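Side-chain contact in DELTA1-pyrroline-2-carboxylate reductase (Thermococcus litoralis DSM 5473, PDB 6T3E), which probably reduces delta1-pyrroline-2-carboxylate to L-proline, using NADH as hydride donor: residues L333-E336 with K337-H341. Residues are numbered along the deposited sequence; the frame is centred on the assembly and turned at random.
Sequences LAYE and KALEH
Tyr335 and Leu339, one helical turn apart, make the main apolar contact: the Leu339 branch CD1 lies 3.6 Å from CE2 of the Tyr335 ring and nearly as close to CZ. Leu339 CG sits above one face of that ring, 4.2 Å from its plane and displaced toward the rim. With CG of Tyr335 anti to its own backbone N (chi1 169°), the ring is swung to where the leucine side chain passes slantwise across its rim, and both side chains reach Leu26 of strand 26-28. A looser apolar pair, Leu333 CD2 with Lys337 CD at 4.2 Å, joins the aliphatic part of the lysine to the preceding turn. Beyond it the lysine chain bends at its third and fourth torsions, and NZ is hydrogen-bonded to Leu36 O at the end of helix 30-36.

Four successive i to i+4 backbone hydrogen bonds link the turns, from Lys337 N to Leu333 O (3.3 Å) through to Glu340 N to Glu336 O (3.3 Å). At the end of the helix His341 ND1 donates to Lys337 O over 2.9 Å, a bent bond (N-H...O 136°), while His341 N bonds the same oxygen only weakly.

Ala334 and Ala338 face Leu33 and Leu36, respectively, of helix 30-36. These are the last two and a half turns of helix 324-341, amphipathic at this end, packed against helix 30-36 and the mixed sheet in this ornithine cyclodeaminase/mu-crystallin family member.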
ATOM      1  N   LEU B 333      18.365  -1.227  -6.169  1.00 43.87           N
ATOM      2  CA  LEU B 333      19.437  -1.809  -6.970  1.00 46.47           C
ATOM      3  C   LEU B 333      19.207  -1.540  -8.450  1.00 49.19           C
ATOM      4  O   LEU B 333      20.105  -1.068  -9.160  1.00 50.26           O
ATOM      5  CB  LEU B 333      19.509  -3.313  -6.674  1.00 45.96           C
ATOM      6  CG  LEU B 333      20.564  -4.232  -7.270  1.00 47.75           C
ATOM      7  CD1 LEU B 333      20.114  -4.855  -8.564  1.00 50.59           C
ATOM      8  CD2 LEU B 333      21.849  -3.464  -7.450  1.00 46.05           C
ATOM      9  N   ALA B 334      18.008  -1.859  -8.937  1.00 47.62           N
ATOM     10  CA  ALA B 334      17.716  -1.678 -10.350  1.00 46.94           C
ATOM     11  C   ALA B 334      17.651  -0.203 -10.717  1.00 47.56           C
ATOM     12  O   ALA B 334      18.133   0.198 -11.783  1.00 58.19           O
ATOM     13  CB  ALA B 334      16.407  -2.377 -10.699  1.00 49.32           C
ATOM     14  N   TYR B 335      17.068   0.620  -9.847  1.00 39.65           N
ATOM     15  CA  TYR B 335      16.934   2.042 -10.140  1.00 39.55           C
ATOM     16  C   TYR B 335      18.294   2.716 -10.272  1.00 49.03           C
ATOM     17  O   TYR B 335      18.533   3.483 -11.214  1.00 55.46           O
ATOM     18  CB  TYR B 335      16.103   2.712  -9.048  1.00 36.67           C
ATOM     19  CG  TYR B 335      16.095   4.217  -9.086  1.00 36.85           C
ATOM     20  CD1 TYR B 335      15.337   4.900 -10.028  1.00 39.91           C
ATOM     21  CD2 TYR B 335      16.847   4.962  -8.176  1.00 38.03           C
ATOM     22  CE1 TYR B 335      15.319   6.286 -10.067  1.00 42.95           C
ATOM     23  CE2 TYR B 335      16.830   6.348  -8.200  1.00 37.73           C
ATOM     24  CZ  TYR B 335      16.062   7.000  -9.151  1.00 42.84           C
ATOM     25  OH  TYR B 335      16.022   8.366  -9.188  1.00 43.78           O
ATOM     26  N   GLU B 336      19.217   2.411  -9.357  1.00 48.46           N
ATOM     27  CA  GLU B 336      20.508   3.084  -9.401  1.00 46.19           C
ATOM     28  C   GLU B 336      21.355   2.606 -10.577  1.00 45.70           C
ATOM     29  O   GLU B 336      22.188   3.364 -11.084  1.00 49.73           O
ATOM     30  CB  GLU B 336      21.242   2.885  -8.077  1.00 48.03           C
ATOM     31  CG  GLU B 336      20.693   3.730  -6.927  1.00 50.72           C
ATOM     32  CD  GLU B 336      21.461   3.502  -5.638  1.00 56.71           C
ATOM     33  OE1 GLU B 336      22.567   2.921  -5.705  1.00 59.98           O
ATOM     34  OE2 GLU B 336      20.968   3.894  -4.560  1.00 59.50           O
ATOM     35  N   LYS B 337      21.153   1.373 -11.041  1.00 46.06           N
ATOM     36  CA  LYS B 337      21.869   0.926 -12.228  1.00 51.20           C
ATOM     37  C   LYS B 337      21.302   1.570 -13.487  1.00 54.38           C
ATOM     38  O   LYS B 337      22.046   1.820 -14.443  1.00 50.24           O
ATOM     39  CB  LYS B 337      21.816  -0.594 -12.324  1.00 49.44           C
ATOM     40  CG  LYS B 337      22.938  -1.275 -11.566  1.00 49.86           C
ATOM     41  CD  LYS B 337      22.724  -2.773 -11.538  1.00 53.94           C
ATOM     42  CE  LYS B 337      24.016  -3.501 -11.818  1.00 54.48           C
ATOM     43  NZ  LYS B 337      24.072  -3.892 -13.248  1.00 54.15           N
ATOM     44  N   ALA B 338      20.001   1.875 -13.489  1.00 50.76           N
ATOM     45  CA  ALA B 338      19.414   2.557 -14.634  1.00 47.36           C
ATOM     46  C   ALA B 338      20.006   3.946 -14.793  1.00 46.24           C
ATOM     47  O   ALA B 338      20.338   4.363 -15.908  1.00 46.74           O
ATOM     48  CB  ALA B 338      17.897   2.644 -14.474  1.00 43.42           C
ATOM     49  N   LEU B 339      20.190   4.659 -13.683  1.00 42.16           N
ATOM     50  CA  LEU B 339      20.792   5.983 -13.763  1.00 41.04           C
ATOM     51  C   LEU B 339      22.206   5.901 -14.319  1.00 42.60           C
ATOM     52  O   LEU B 339      22.566   6.648 -15.239  1.00 41.06           O
ATOM     53  CB  LEU B 339      20.785   6.642 -12.387  1.00 36.41           C
ATOM     54  CG  LEU B 339      19.415   6.794 -11.720  1.00 41.26           C
ATOM     55  CD1 LEU B 339      19.593   7.356 -10.324  1.00 41.01           C
ATOM     56  CD2 LEU B 339      18.457   7.659 -12.546  1.00 37.34           C
ATOM     57  N   GLU B 340      22.997   4.949 -13.819  1.00 47.82           N
ATOM     58  CA  GLU B 340      24.374   4.793 -14.274  1.00 52.77           C
ATOM     59  C   GLU B 340      24.432   4.292 -15.716  1.00 55.32           C
ATOM     60  O   GLU B 340      25.402   4.572 -16.430  1.00 58.58           O
ATOM     61  CB  GLU B 340      25.103   3.838 -13.321  1.00 59.07           C
ATOM     62  CG  GLU B 340      26.577   3.563 -13.594  1.00 63.62           C
ATOM     63  CD  GLU B 340      27.037   2.220 -13.008  1.00 68.88           C
ATOM     64  OE1 GLU B 340      26.171   1.373 -12.679  1.00 69.35           O
ATOM     65  OE2 GLU B 340      28.264   2.010 -12.870  1.00 71.24           O
ATOM     66  N   HIS B 341      23.390   3.607 -16.188  1.00 54.49           N
ATOM     67  CA  HIS B 341      23.393   3.056 -17.535  1.00 48.68           C
ATOM     68  C   HIS B 341      22.605   3.895 -18.527  1.00 46.05           C
ATOM     69  O   HIS B 341      22.725   3.670 -19.737  1.00 38.86           O
ATOM     70  CB  HIS B 341      22.813   1.636 -17.519  1.00 45.92           C
ATOM     71  CG  HIS B 341      23.784   0.582 -17.092  1.00 46.11           C
ATOM     72  ND1 HIS B 341      24.156   0.399 -15.777  1.00 45.02           N
ATOM     73  CD2 HIS B 341      24.452  -0.355 -17.806  1.00 46.55           C
ATOM     74  CE1 HIS B 341      25.016  -0.601 -15.700  1.00 44.34           C
ATOM     75  NE2 HIS B 341      25.210  -1.078 -16.916  1.00 46.32           N
TER